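EF0056 (Enterococcus faecalis, PDB 6ORI) is of unknown molecular function but, as the immunoglobulin-like N-terminal region of an enterococcal surface protein, probably contributes to adhesion or biofilm formation. Local coordinates at residues 31-36 with 243-248; 56-61 with 132-137; 205-210 with 256-261; 225-230 with 294-299; 282-287 with 298-303. All coordinates share one frame; numbering follows the deposited sequence. Where two conformers were deposited one is given.

Interaction 1. Residues 31-36 with 243-248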
# COMPACT_ATOMS: atom_id res chain seq x y z
N PHE A 31 5.21 -11.07 -11.46
CA PHE A 31 4.04 -10.30 -11.01
C PHE A 31 4.52 -8.92 -10.65
O PHE A 31 5.67 -8.77 -10.21
CB PHE A 31 3.40 -10.97 -9.80
CG PHE A 31 2.92 -12.36 -10.09
CD1 PHE A 31 3.75 -13.46 -9.94
CD2 PHE A 31 1.63 -12.59 -10.53
CE1 PHE A 31 3.31 -14.73 -10.23
CE2 PHE A 31 1.19 -13.85 -10.81
CZ PHE A 31 2.03 -14.92 -10.68
N SER A 32 3.70 -7.89 -10.81
CA SER A 32 4.12 -6.55 -10.44
C SER A 32 3.15 -5.79 -9.57
O SER A 32 3.54 -4.79 -9.01
CB SER A 32 4.49 -5.71 -11.67
OG SER A 32 3.41 -5.61 -12.56
N ASP A 33 1.91 -6.24 -9.40
CA ASP A 33 1.00 -5.49 -8.55
C ASP A 33 -0.09 -6.38 -7.99
O ASP A 33 -0.57 -7.30 -8.65
CB ASP A 33 0.37 -4.34 -9.33
CG ASP A 33 -0.04 -3.16 -8.46
OD1 ASP A 33 0.24 -3.12 -7.24
OD2 ASP A 33 -0.58 -2.19 -9.05
N LEU A 34 -0.43 -6.09 -6.74
CA LEU A 34 -1.57 -6.71 -6.06
C LEU A 34 -2.03 -5.71 -5.02
O LEU A 34 -1.25 -5.29 -4.18
CB LEU A 34 -1.14 -8.03 -5.43
CG LEU A 34 -2.22 -8.85 -4.76
CD1 LEU A 34 -3.28 -9.29 -5.75
CD2 LEU A 34 -1.59 -10.05 -4.06
N GLN A 35 -3.28 -5.28 -5.11
CA GLN A 35 -3.82 -4.28 -4.20
C GLN A 35 -5.21 -4.65 -3.74
O GLN A 35 -5.98 -5.24 -4.49
CB GLN A 35 -3.91 -2.92 -4.89
CG GLN A 35 -2.63 -2.38 -5.45
CD GLN A 35 -1.67 -1.94 -4.40
OE1 GLN A 35 -2.04 -1.61 -3.28
NE2 GLN A 35 -0.41 -1.95 -4.75
N PHE A 36 -5.51 -4.27 -2.49
CA PHE A 36 -6.83 -4.40 -1.88
C PHE A 36 -7.36 -3.01 -1.64
O PHE A 36 -6.73 -2.22 -0.94
CB PHE A 36 -6.71 -5.17 -0.56
CG PHE A 36 -7.98 -5.32 0.22
CD1 PHE A 36 -8.96 -6.22 -0.17
CD2 PHE A 36 -8.18 -4.58 1.35
CE1 PHE A 36 -10.12 -6.36 0.58
CE2 PHE A 36 -9.34 -4.74 2.09
CZ PHE A 36 -10.29 -5.61 1.69
N ASP A 243 7.02 3.61 0.66
CA ASP A 243 6.91 3.24 -0.74
C ASP A 243 5.52 3.64 -1.22
O ASP A 243 4.51 3.04 -0.83
CB ASP A 243 7.17 1.75 -0.93
CG ASP A 243 8.66 1.41 -0.89
OD1 ASP A 243 9.49 2.34 -0.88
OD2 ASP A 243 9.02 0.22 -0.89
N HIS A 244 5.49 4.72 -2.00
CA HIS A 244 4.26 5.22 -2.59
C HIS A 244 4.11 4.54 -3.93
O HIS A 244 4.88 4.79 -4.86
CB HIS A 244 4.36 6.74 -2.73
CG HIS A 244 3.15 7.37 -3.36
ND1 HIS A 244 3.22 8.58 -4.03
CD2 HIS A 244 1.85 7.01 -3.36
CE1 HIS A 244 2.02 8.91 -4.46
NE2 HIS A 244 1.17 7.96 -4.08
N LYS A 245 3.13 3.65 -4.03
CA LYS A 245 2.95 2.87 -5.24
C LYS A 245 1.68 3.29 -5.98
O LYS A 245 0.61 3.42 -5.38
CB LYS A 245 2.92 1.37 -4.91
CG LYS A 245 2.92 0.48 -6.14
CD LYS A 245 3.06 -1.00 -5.79
CE LYS A 245 3.23 -1.85 -7.05
NZ LYS A 245 3.40 -3.28 -6.69
N LEU A 246 1.83 3.52 -7.28
CA LEU A 246 0.75 3.96 -8.15
C LEU A 246 0.41 2.86 -9.14
O LEU A 246 1.28 2.37 -9.87
CB LEU A 246 1.15 5.23 -8.91
CG LEU A 246 1.53 6.40 -8.00
CD1 LEU A 246 2.00 7.54 -8.85
CD2 LEU A 246 0.37 6.83 -7.18
N THR A 247 -0.85 2.45 -9.11
CA THR A 247 -1.40 1.44 -10.00
C THR A 247 -2.06 2.19 -11.15
O THR A 247 -2.97 3.01 -10.92
CB THR A 247 -2.45 0.65 -9.22
OG1 THR A 247 -1.83 0.01 -8.09
CG2 THR A 247 -3.19 -0.35 -10.10
N LYS A 248 -1.63 1.93 -12.37
CA LYS A 248 -2.19 2.62 -13.52
C LYS A 248 -3.51 2.03 -14.00
O LYS A 248 -3.82 0.87 -13.75
CB LYS A 248 -1.20 2.58 -14.67
CG LYS A 248 0.10 3.32 -14.41
CD LYS A 248 1.01 3.28 -15.66
CE LYS A 248 2.33 3.95 -15.42
NZ LYS A 248 3.11 4.02 -16.69
O HOH W 1 1.64 -4.68 -4.66

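Interaction 2. Residues 56-61 with 132-137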
# COMPACT_ATOMS: atom_id res chain seq x y z
N TYR A 56 -6.99 -5.39 -7.23
CA TYR A 56 -6.26 -5.12 -8.46
C TYR A 56 -5.06 -6.05 -8.55
O TYR A 56 -4.42 -6.35 -7.54
CB TYR A 56 -5.79 -3.65 -8.54
CG TYR A 56 -6.90 -2.68 -8.25
CD1 TYR A 56 -8.14 -2.82 -8.84
CD2 TYR A 56 -6.74 -1.66 -7.34
CE1 TYR A 56 -9.19 -1.97 -8.52
CE2 TYR A 56 -7.77 -0.82 -7.01
CZ TYR A 56 -8.98 -0.96 -7.62
OH TYR A 56 -10.00 -0.12 -7.25
N GLY A 57 -4.76 -6.49 -9.76
CA GLY A 57 -3.63 -7.36 -9.99
C GLY A 57 -3.01 -7.11 -11.32
O GLY A 57 -3.69 -6.77 -12.28
N LYS A 58 -1.69 -7.27 -11.39
CA LYS A 58 -1.02 -7.16 -12.67
C LYS A 58 0.21 -8.06 -12.67
O LYS A 58 0.98 -8.13 -11.69
CB LYS A 58 -0.61 -5.72 -13.00
CG LYS A 58 0.20 -5.72 -14.29
CD LYS A 58 0.56 -4.39 -14.78
CE LYS A 58 1.64 -4.48 -15.86
NZ LYS A 58 1.40 -5.51 -16.90
N HIS A 59 0.41 -8.72 -13.80
CA HIS A 59 1.64 -9.46 -14.06
C HIS A 59 2.15 -9.13 -15.46
O HIS A 59 1.44 -8.55 -16.29
CB HIS A 59 1.49 -10.96 -13.81
CG HIS A 59 0.35 -11.59 -14.52
ND1 HIS A 59 -0.94 -11.49 -14.07
CD2 HIS A 59 0.31 -12.31 -15.66
CE1 HIS A 59 -1.74 -12.13 -14.91
NE2 HIS A 59 -1.00 -12.63 -15.89
N ASN A 60 3.42 -9.46 -15.69
CA ASN A 60 4.15 -8.91 -16.83
C ASN A 60 4.50 -9.97 -17.85
O ASN A 60 4.85 -9.62 -19.00
CB ASN A 60 5.44 -8.24 -16.36
CG ASN A 60 5.23 -7.17 -15.32
OD1 ASN A 60 4.12 -6.66 -15.15
ND2 ASN A 60 6.30 -6.82 -14.63
N ILE A 61 4.40 -11.24 -17.45
CA ILE A 61 4.66 -12.40 -18.31
C ILE A 61 3.53 -13.38 -18.04
O ILE A 61 3.09 -13.50 -16.90
CB ILE A 61 6.02 -13.05 -17.96
CG1 ILE A 61 7.17 -12.06 -18.19
CG2 ILE A 61 6.25 -14.32 -18.76
CD1 ILE A 61 7.32 -11.61 -19.64
N THR A 132 -1.06 -6.86 -19.65
CA THR A 132 -1.04 -5.45 -20.00
C THR A 132 -1.64 -4.63 -18.87
O THR A 132 -1.06 -4.56 -17.77
CB THR A 132 -1.71 -5.22 -21.36
OG1 THR A 132 -3.07 -5.62 -21.33
CG2 THR A 132 -0.98 -6.02 -22.44
N ASP A 133 -2.78 -4.01 -19.09
CA ASP A 133 -3.35 -3.06 -18.13
C ASP A 133 -3.75 -3.75 -16.84
O ASP A 133 -4.23 -4.88 -16.87
CB ASP A 133 -4.59 -2.39 -18.72
CG ASP A 133 -4.29 -1.62 -19.98
OD1 ASP A 133 -3.13 -1.20 -20.14
OD2 ASP A 133 -5.25 -1.42 -20.76
N THR A 134 -3.63 -3.05 -15.73
CA THR A 134 -4.07 -3.57 -14.45
C THR A 134 -5.44 -4.22 -14.54
O THR A 134 -6.36 -3.63 -15.11
CB THR A 134 -4.12 -2.44 -13.43
OG1 THR A 134 -2.84 -1.81 -13.37
CG2 THR A 134 -4.50 -2.97 -12.05
N GLN A 135 -5.56 -5.40 -13.94
CA GLN A 135 -6.82 -6.14 -13.88
C GLN A 135 -7.58 -5.81 -12.61
O GLN A 135 -7.00 -5.59 -11.56
CB GLN A 135 -6.56 -7.65 -13.96
CG GLN A 135 -5.77 -8.08 -15.19
CD GLN A 135 -5.83 -9.55 -15.41
OE1 GLN A 135 -6.88 -10.16 -15.25
NE2 GLN A 135 -4.72 -10.13 -15.79
N THR A 136 -8.91 -5.82 -12.70
CA THR A 136 -9.80 -5.59 -11.55
C THR A 136 -10.70 -6.78 -11.32
O THR A 136 -11.34 -7.28 -12.26
CB THR A 136 -10.67 -4.35 -11.76
OG1 THR A 136 -9.81 -3.21 -11.90
CG2 THR A 136 -11.63 -4.12 -10.59
N ALA A 137 -10.74 -7.20 -10.06
CA ALA A 137 -11.72 -8.16 -9.57
C ALA A 137 -12.74 -7.31 -8.83
O ALA A 137 -12.44 -6.82 -7.74
CB ALA A 137 -11.07 -9.16 -8.62
O HOH W 2 -1.88 -8.71 -15.85

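Interaction 3. Residues 205-210 with 256-261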
# COMPACT_ATOMS: atom_id res chain seq x y z
N GLU A 205 -8.42 18.15 -12.62
CA GLU A 205 -9.02 17.70 -13.87
C GLU A 205 -7.98 17.18 -14.88
O GLU A 205 -8.30 16.73 -15.97
CB GLU A 205 -9.83 18.84 -14.49
CG GLU A 205 -10.99 19.24 -13.60
CD GLU A 205 -11.77 20.41 -14.13
OE1 GLU A 205 -12.08 21.34 -13.34
OE2 GLU A 205 -12.10 20.39 -15.33
N ASN A 206 -6.71 17.23 -14.51
CA ASN A 206 -5.65 16.74 -15.37
C ASN A 206 -5.44 15.24 -15.24
O ASN A 206 -5.22 14.73 -14.14
CB ASN A 206 -4.37 17.49 -15.03
CG ASN A 206 -4.47 18.95 -15.34
OD1 ASN A 206 -4.90 19.33 -16.42
ND2 ASN A 206 -4.11 19.77 -14.38
N ASN A 207 -5.51 14.53 -16.36
CA ASN A 207 -5.18 13.11 -16.40
C ASN A 207 -5.94 12.33 -15.36
O ASN A 207 -5.37 11.45 -14.68
CB ASN A 207 -3.67 12.95 -16.21
CG ASN A 207 -2.88 13.84 -17.16
OD1 ASN A 207 -2.35 14.87 -16.76
ND2 ASN A 207 -2.85 13.48 -18.44
N SER A 208 -7.23 12.61 -15.24
CA SER A 208 -8.02 12.06 -14.14
C SER A 208 -8.43 10.59 -14.32
O SER A 208 -9.00 10.02 -13.39
CB SER A 208 -9.27 12.88 -13.97
OG SER A 208 -9.99 12.85 -15.19
N ASP A 209 -8.14 10.00 -15.48
CA ASP A 209 -8.45 8.61 -15.77
C ASP A 209 -7.19 7.78 -16.00
O ASP A 209 -7.27 6.69 -16.59
CB ASP A 209 -9.35 8.52 -17.01
CG ASP A 209 -8.73 9.14 -18.25
OD1 ASP A 209 -7.66 9.78 -18.15
OD2 ASP A 209 -9.34 8.98 -19.34
N GLN A 210 -6.04 8.24 -15.52
CA GLN A 210 -4.78 7.55 -15.79
C GLN A 210 -4.31 6.63 -14.66
O GLN A 210 -3.56 5.67 -14.91
CB GLN A 210 -3.69 8.56 -16.14
CG GLN A 210 -3.97 9.28 -17.44
CD GLN A 210 -4.12 8.32 -18.58
OE1 GLN A 210 -3.22 7.52 -18.85
NE2 GLN A 210 -5.28 8.34 -19.22
N THR A 256 4.70 12.38 -22.45
CA THR A 256 3.83 12.66 -23.59
C THR A 256 2.48 13.27 -23.21
O THR A 256 1.95 14.10 -23.94
CB THR A 256 3.58 11.42 -24.45
OG1 THR A 256 2.80 10.48 -23.73
CG2 THR A 256 4.88 10.79 -24.87
N SER A 257 1.95 12.92 -22.04
CA SER A 257 0.54 13.15 -21.77
C SER A 257 0.19 13.99 -20.54
O SER A 257 -0.94 14.45 -20.43
CB SER A 257 -0.17 11.79 -21.63
OG SER A 257 0.02 11.01 -22.80
N ALA A 258 1.11 14.19 -19.61
CA ALA A 258 0.74 14.93 -18.41
C ALA A 258 0.37 16.36 -18.72
O ALA A 258 1.04 17.02 -19.51
CB ALA A 258 1.86 14.90 -17.39
N LYS A 259 -0.70 16.84 -18.08
CA LYS A 259 -1.15 18.22 -18.17
C LYS A 259 -1.13 18.84 -16.78
O LYS A 259 -1.14 18.13 -15.77
CB LYS A 259 -2.58 18.26 -18.75
CG LYS A 259 -2.70 17.59 -20.14
CD LYS A 259 -1.82 18.23 -21.18
CE LYS A 259 -2.23 19.66 -21.50
NZ LYS A 259 -3.61 19.73 -22.06
N GLY A 260 -1.10 20.16 -16.70
CA GLY A 260 -0.96 20.82 -15.42
C GLY A 260 0.43 20.63 -14.84
O GLY A 260 0.61 20.58 -13.64
N THR A 261 1.41 20.54 -15.73
CA THR A 261 2.79 20.32 -15.38
C THR A 261 3.49 21.61 -14.96
O THR A 261 3.07 22.71 -15.32
CB THR A 261 3.52 19.70 -16.57
OG1 THR A 261 3.21 20.46 -17.76
CG2 THR A 261 3.09 18.25 -16.77

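Interaction 4. Residues 225-230 with 294-299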
# COMPACT_ATOMS: atom_id res chain seq x y z
N ILE A 225 22.41 0.72 5.55
CA ILE A 225 22.29 -0.00 4.28
C ILE A 225 22.26 1.00 3.17
O ILE A 225 22.05 2.20 3.41
CB ILE A 225 21.10 -0.98 4.21
CG1 ILE A 225 19.76 -0.27 4.23
CG2 ILE A 225 21.17 -1.96 5.39
CD1 ILE A 225 18.60 -1.17 3.85
N GLN A 226 22.47 0.55 1.95
CA GLN A 226 22.64 1.48 0.86
C GLN A 226 22.04 0.98 -0.43
O GLN A 226 21.73 -0.21 -0.60
CB GLN A 226 24.11 1.74 0.65
CG GLN A 226 24.88 0.55 0.17
CD GLN A 226 26.29 0.91 -0.19
OE1 GLN A 226 26.70 0.82 -1.36
NE2 GLN A 226 27.03 1.34 0.79
N THR A 227 21.89 1.89 -1.36
CA THR A 227 21.60 1.49 -2.72
C THR A 227 22.85 0.86 -3.34
O THR A 227 23.97 1.12 -2.88
CB THR A 227 21.11 2.68 -3.54
OG1 THR A 227 22.12 3.69 -3.57
CG2 THR A 227 19.85 3.27 -2.92
N LYS A 228 22.66 0.09 -4.40
CA LYS A 228 23.78 -0.61 -5.06
C LYS A 228 24.90 0.37 -5.39
O LYS A 228 26.07 0.09 -5.14
CB LYS A 228 23.32 -1.33 -6.33
CG LYS A 228 24.46 -2.12 -7.04
CD LYS A 228 23.91 -3.20 -7.97
CE LYS A 228 22.95 -2.65 -9.03
NZ LYS A 228 23.53 -2.67 -10.40
N ASP A 229 24.54 1.54 -5.91
CA ASP A 229 25.55 2.53 -6.30
C ASP A 229 26.11 3.39 -5.16
O ASP A 229 26.99 4.23 -5.39
CB ASP A 229 25.04 3.40 -7.46
CG ASP A 229 23.84 4.25 -7.10
OD1 ASP A 229 23.53 4.42 -5.91
OD2 ASP A 229 23.22 4.79 -8.05
N GLY A 230 25.63 3.21 -3.94
CA GLY A 230 26.09 4.01 -2.82
C GLY A 230 25.43 5.37 -2.65
O GLY A 230 25.65 6.03 -1.63
N VAL A 294 12.01 -4.61 -5.88
CA VAL A 294 12.02 -3.25 -5.38
C VAL A 294 12.76 -3.21 -4.04
O VAL A 294 12.46 -2.40 -3.17
CB VAL A 294 10.58 -2.66 -5.29
CG1 VAL A 294 9.97 -2.53 -6.68
CG2 VAL A 294 9.70 -3.50 -4.40
N ALA A 295 13.76 -4.06 -3.88
CA ALA A 295 14.60 -4.01 -2.68
C ALA A 295 15.26 -2.63 -2.56
O ALA A 295 15.43 -1.92 -3.54
CB ALA A 295 15.67 -5.07 -2.74
N PHE A 296 15.64 -2.28 -1.35
CA PHE A 296 16.30 -1.00 -1.11
C PHE A 296 17.53 -0.84 -1.99
O PHE A 296 17.81 0.24 -2.52
CB PHE A 296 16.70 -0.89 0.36
CG PHE A 296 17.15 0.48 0.78
CD1 PHE A 296 16.24 1.41 1.23
CD2 PHE A 296 18.48 0.84 0.72
CE1 PHE A 296 16.63 2.67 1.63
CE2 PHE A 296 18.88 2.12 1.12
CZ PHE A 296 17.96 3.03 1.57
N GLU A 297 18.32 -1.89 -2.14
CA GLU A 297 19.57 -1.77 -2.89
C GLU A 297 19.33 -1.37 -4.34
O GLU A 297 20.22 -0.80 -4.97
CB GLU A 297 20.38 -3.07 -2.85
CG GLU A 297 19.72 -4.24 -3.54
CD GLU A 297 20.67 -5.38 -3.72
OE1 GLU A 297 21.54 -5.31 -4.61
OE2 GLU A 297 20.54 -6.34 -2.94
N SER A 298 18.14 -1.64 -4.84
CA SER A 298 17.82 -1.46 -6.26
C SER A 298 17.57 0.01 -6.62
O SER A 298 17.68 0.40 -7.78
CB SER A 298 16.59 -2.29 -6.63
OG SER A 298 16.80 -3.67 -6.35
N GLY A 299 17.23 0.82 -5.63
CA GLY A 299 16.89 2.21 -5.87
C GLY A 299 18.11 3.04 -6.18
O GLY A 299 19.24 2.57 -6.12
O HOH W 3 21.83 1.82 -7.07

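Interaction 5. Residues 282-287 with 298-303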
# COMPACT_ATOMS: atom_id res chain seq x y z
N MET A 282 14.80 11.05 -1.53
CA MET A 282 13.89 10.52 -2.54
C MET A 282 14.68 9.55 -3.38
O MET A 282 15.80 9.88 -3.86
CB MET A 282 13.38 11.65 -3.43
CG MET A 282 12.22 11.26 -4.30
SD MET A 282 11.70 12.68 -5.25
CE MET A 282 10.24 12.01 -6.02
N HIS A 283 14.15 8.34 -3.55
CA HIS A 283 14.77 7.36 -4.43
C HIS A 283 13.88 7.05 -5.61
O HIS A 283 12.65 6.97 -5.46
CB HIS A 283 15.04 6.05 -3.69
CG HIS A 283 16.08 6.14 -2.61
ND1 HIS A 283 16.63 5.03 -2.01
CD2 HIS A 283 16.68 7.21 -2.04
CE1 HIS A 283 17.51 5.41 -1.10
NE2 HIS A 283 17.57 6.73 -1.11
N MET A 284 14.51 6.82 -6.74
CA MET A 284 13.86 6.30 -7.92
C MET A 284 13.93 4.79 -7.88
O MET A 284 14.99 4.22 -7.61
CB MET A 284 14.57 6.82 -9.17
CG MET A 284 13.94 6.32 -10.45
SD MET A 284 14.75 6.88 -11.95
CE MET A 284 14.15 8.56 -12.04
N VAL A 285 12.79 4.15 -8.14
CA VAL A 285 12.64 2.70 -8.11
C VAL A 285 11.97 2.26 -9.41
O VAL A 285 11.21 2.99 -10.00
CB VAL A 285 11.76 2.30 -6.90
CG1 VAL A 285 11.57 0.79 -6.82
CG2 VAL A 285 12.35 2.82 -5.58
N GLN A 286 12.24 1.02 -9.82
CA GLN A 286 11.73 0.52 -11.08
C GLN A 286 10.98 -0.79 -10.89
O GLN A 286 11.47 -1.70 -10.22
CB GLN A 286 12.89 0.33 -12.05
CG GLN A 286 14.02 1.30 -11.76
CD GLN A 286 14.69 1.80 -13.02
OE1 GLN A 286 15.01 1.02 -13.91
NE2 GLN A 286 14.91 3.11 -13.09
N ALA A 287 9.78 -0.85 -11.47
CA ALA A 287 9.01 -2.09 -11.55
C ALA A 287 9.49 -2.89 -12.77
O ALA A 287 9.07 -2.62 -13.89
CB ALA A 287 7.50 -1.78 -11.67
N SER A 298 18.14 -1.64 -4.84
CA SER A 298 17.82 -1.46 -6.26
C SER A 298 17.57 0.01 -6.62
O SER A 298 17.68 0.40 -7.78
CB SER A 298 16.59 -2.29 -6.63
OG SER A 298 16.80 -3.67 -6.35
N GLY A 299 17.23 0.82 -5.63
CA GLY A 299 16.89 2.21 -5.87
C GLY A 299 18.11 3.04 -6.18
O GLY A 299 19.24 2.57 -6.12
N LYS A 300 17.86 4.31 -6.51
CA LYS A 300 18.92 5.29 -6.72
C LYS A 300 18.45 6.60 -6.09
O LYS A 300 17.30 7.00 -6.29
CB LYS A 300 19.16 5.48 -8.22
CG LYS A 300 20.02 6.65 -8.63
CD LYS A 300 19.39 7.38 -9.81
CE LYS A 300 19.28 6.50 -11.04
NZ LYS A 300 18.43 7.13 -12.09
N LYS A 301 19.31 7.28 -5.34
CA LYS A 301 18.91 8.56 -4.75
C LYS A 301 18.86 9.63 -5.82
O LYS A 301 19.80 9.78 -6.60
CB LYS A 301 19.87 8.99 -3.64
CG LYS A 301 19.48 10.31 -3.02
CD LYS A 301 20.43 10.66 -1.88
CE LYS A 301 20.12 11.99 -1.29
NZ LYS A 301 21.03 12.99 -1.87
N VAL A 302 17.73 10.34 -5.88
CA VAL A 302 17.55 11.39 -6.86
C VAL A 302 17.37 12.77 -6.26
O VAL A 302 17.49 13.76 -6.99
CB VAL A 302 16.38 11.07 -7.81
CG1 VAL A 302 16.72 9.86 -8.66
CG2 VAL A 302 15.07 10.88 -7.06
N ALA A 303 17.09 12.88 -4.97
CA ALA A 303 16.97 14.19 -4.34
C ALA A 303 17.06 14.15 -2.84
O ALA A 303 16.70 13.15 -2.22
CB ALA A 303 15.65 14.84 -4.71

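Interaction 1. Residues 31-36 with 243-248
Lys245 and Thr247 reach over to Asp33 and Gln35 and build a small polar network between two strands. Lys245 does so with a chain extended throughout: CG is anti to the backbone N, and every later torsion is also near 180°. Its ammonium group therefore arrives at the end of a straight arm. There NZ donates to Ser32 O at 2.8 Å, to water 1 and to the hydroxyl of Tyr292. Its approach to Asp33 OD1, 3.2 Å, is a weak, longer bond within the salt bridge of the contact. The carboxylate is held from two more directions. Thr247 OG1 donates to Asp33 OD2 at 2.7 Å, and Gln35 NE2 donates to Asp33 OD1 at 2.8 Å, a nearly straight bond of 167° that lies in the Gln35 amide plane. Both bonds use syn lone pairs, so the two oxygens are gripped separately, which limits the rotation of the group. So many donors would be expected to stabilise the charged form of this buried acid. The Gln35 chain bends at chi2 (-71°), and the amide beyond CD brings NE2 to Asp33 OD1; CG rests 3.6 Å from Thr247 OG1, while NE2 sits 3.7 Å from Lys245 CD. Water 1 also accepts from Leu34 N, linking the lysine to the strand backbone. Ser32 and Asp33 form a classic beta bulge opposite Lys58. The whole is an orthogonal packing of strands, crossing at -96°, in which buried polar side chains join the faces of two antiparallel sheets.

Interaction 2. Residues 56-61 with 132-137
The Tyr56 ring lies beside Thr136, both side chains pointing the same way from one face of the sheet. Thr136 CG2 meets the ring at its edge, in plane, and Gln135 O also lies near that plane at the edge; Thr136 OG1 approaches CD1 obliquely at 3.5 Å. Across the sheet, one face of the His59 ring carries water 2, displaced toward the rim, while Ile61 O lies at its edge. His59 CE1 comes within 3.7 Å of Gln135 NE2, the imidazole and amide planes being 48° apart. The same water accepts from His59 N and from Gln135 NE2, bridging the strands, whereas the ring nitrogens are engaged by Tyr118 OH and Gly128 O, and Gln135 OE1 by Ala127 N. Between these flat groups the backbones join directly: Gly57 N donates to Gln135 O at 3.0 Å and Gln135 N to Gly57 O at 2.9 Å. Beyond the ladder, Lys58 takes over. A turn at chi4 (46°) places NZ where it donates to Thr132 O at 2.8 Å, in the carbonyl plane and on a lone pair, and to His59 O at 3.1 Å from above the plane of the His59 carbonyl. This lysine thus fastens the approach to strand 135-144. Alternating hydrogen-bonded and non-hydrogen-bonded pairs, Gly57 with Gln135 and Tyr56 with Thr136, are the signature of an antiparallel beta ladder, consistent with the immunoglobulin-like character of the protein.

Interaction 3. Residues 205-210 with 256-261
Asn207 presents its side-chain amide to the backbone of residues 257-259 and uses both ends of it. OD1 accepts from Lys259 N at 2.9 Å; the bond is nearly straight, 168°, and the donor lies in the carbonyl plane of the amide, on a lone pair. ND2 donates to Ser257 O, likewise at 2.9 Å but from above the plane of that carbonyl. With CG anti to its own carbonyl carbon (chi1 -51°), the amide is directed across the gap, and the paired bonds fix its rotation. Ser257 closes a short helix and Ala258 is the first residue to leave helical angles, so the asparagine supplies a donor to a carbonyl at the helix end and an acceptor to an amide just past it. Asn206 works by contact instead. Its side chain crosses that of Lys259 at about a right angle, with OD1 3.5 Å from Lys259 CB and CB 3.4 Å from Lys259 O. ND2 lies 3.5 Å from Gly260 CA, an approach possible because the glycine carries no side chain there; the same nitrogen makes a weak bond to Asp383. Asn207 also begins a type I turn that ends at Gln210. Phe252 touches Asn207, Gln210 and Ala258 together, and backbone bonds of Gln210 with Glu249 and of Gly260 with Thr384 extend the junction. At the surface, then, the loop running from strand 184-189 into strand 211-221 is tied to the C-terminal end of helix 254-257 and the segment leading on to strand 264-269.

Interaction 4. Residues 225-230 with 294-299
Ile225 crosses the Phe296 ring obliquely and lays its CD1 over one face, 4.1 Å from the ring centroid and 29° off the normal, a CH-pi contact. The ring is presented by a first torsion that sets CG anti to the backbone N (chi1 -169°). The backbone that follows the isoleucine passes along one edge of the ring: Gln226 CA lies in plane at the edge, and Gln226 O sits 3.7 Å from Phe296 CD2, also near the plane. Thr227 turns its methyl to the 3-10 segment 296-298, CG2 standing 3.7 Å from Phe296 O, and its CB comes within 3.2 Å of Gly299 O. Its hydroxyl faces its own loop instead, donating to Asp229 OD1 at 2.8 Å and also bonding Gly232 N. The direct polar link is Lys228 N to Glu297 O, 2.7 Å long, with the donor in the carbonyl plane on a lone pair. Water 3 adds a second bridge by accepting from Asp229 N and donating to Gly299 O. On the partner side, the bonds Ser298 N to Ala295 O and Gly299 N to Phe296 O keep the 3-10 segment wound, and His283 meets the Phe296 ring with planes about 55° apart. This is a type I beta turn, Thr227 to Gly230, docked on a 3-10 turn, and it joins two loops that connect strands of the five-stranded sheet.

Interaction 5. Residues 282-287 with 298-303
Val302 is the bump between Met282 and Met284, and its two methyls are divided between them. CG1 rests 3.8 Å from Met284 CB: chi1 of -66° sets it anti to the carbonyl carbon, which leaves CG2 between the backbone N and the carbonyl carbon, 4.0 Å from Met282 CG and leaning on Met282 O. Ala303 lies beside it, CB to Met282 CB being 4.1 Å. The valine can intrude because the strand bulges: Val302 N donates to Met282 O at 2.8 Å, and Ala303 N reaches the same oxygen only weakly. The register shifts by one residue here, a classic beta bulge. Beyond it the ladder resumes with Met284 N to Lys300 O at 2.8 Å and the return bond from Lys300 N. Met284 and Lys300 then run side by side, pointing the same way, until NZ is 3.7 Å from SD. On the other face the His283 ring leans over Lys301, whose N lies above the ring but toward its rim, and CD2 comes within 4.0 Å of Lys301 CB. Farther out, His283 NE2 bonds Gln281 and Lys301 NZ pairs with Asp304. At the ladder's end Gly299 CA makes a CA-H...O contact with Met284 O, 3.3 Å away. Within this chain strand 300-304 is an outermost strand of its sheet, paired with strand 277-284; Met282 also meets Val342 on strand 340-348 and, with Ala303, Ile321 of strand 318-322 in the four-stranded sheet.

In the fold
Followed from the N terminus, interaction 2 closes first, within the large sheet. It is nested inside interaction 1, which closes the longest loop of the five and brings strand 31-38 of the large sheet against strand 239-248 of the five-stranded sheet; the two touch, since strands 31-38 and 50-59 are neighbours. Interactions 3 and 4 both open before interaction 1 closes and end after it, so each crosses it; they also cross each other, with centres about 31 Å apart. Interaction 4 joins two connecting loops of the five-stranded sheet. Interaction 5, opening after interactions 1, 2 and 3 have closed, shares Ser298 and Gly299 with it and closes a ten-residue loop, pairing strand 277-284 with edge strand 300-304.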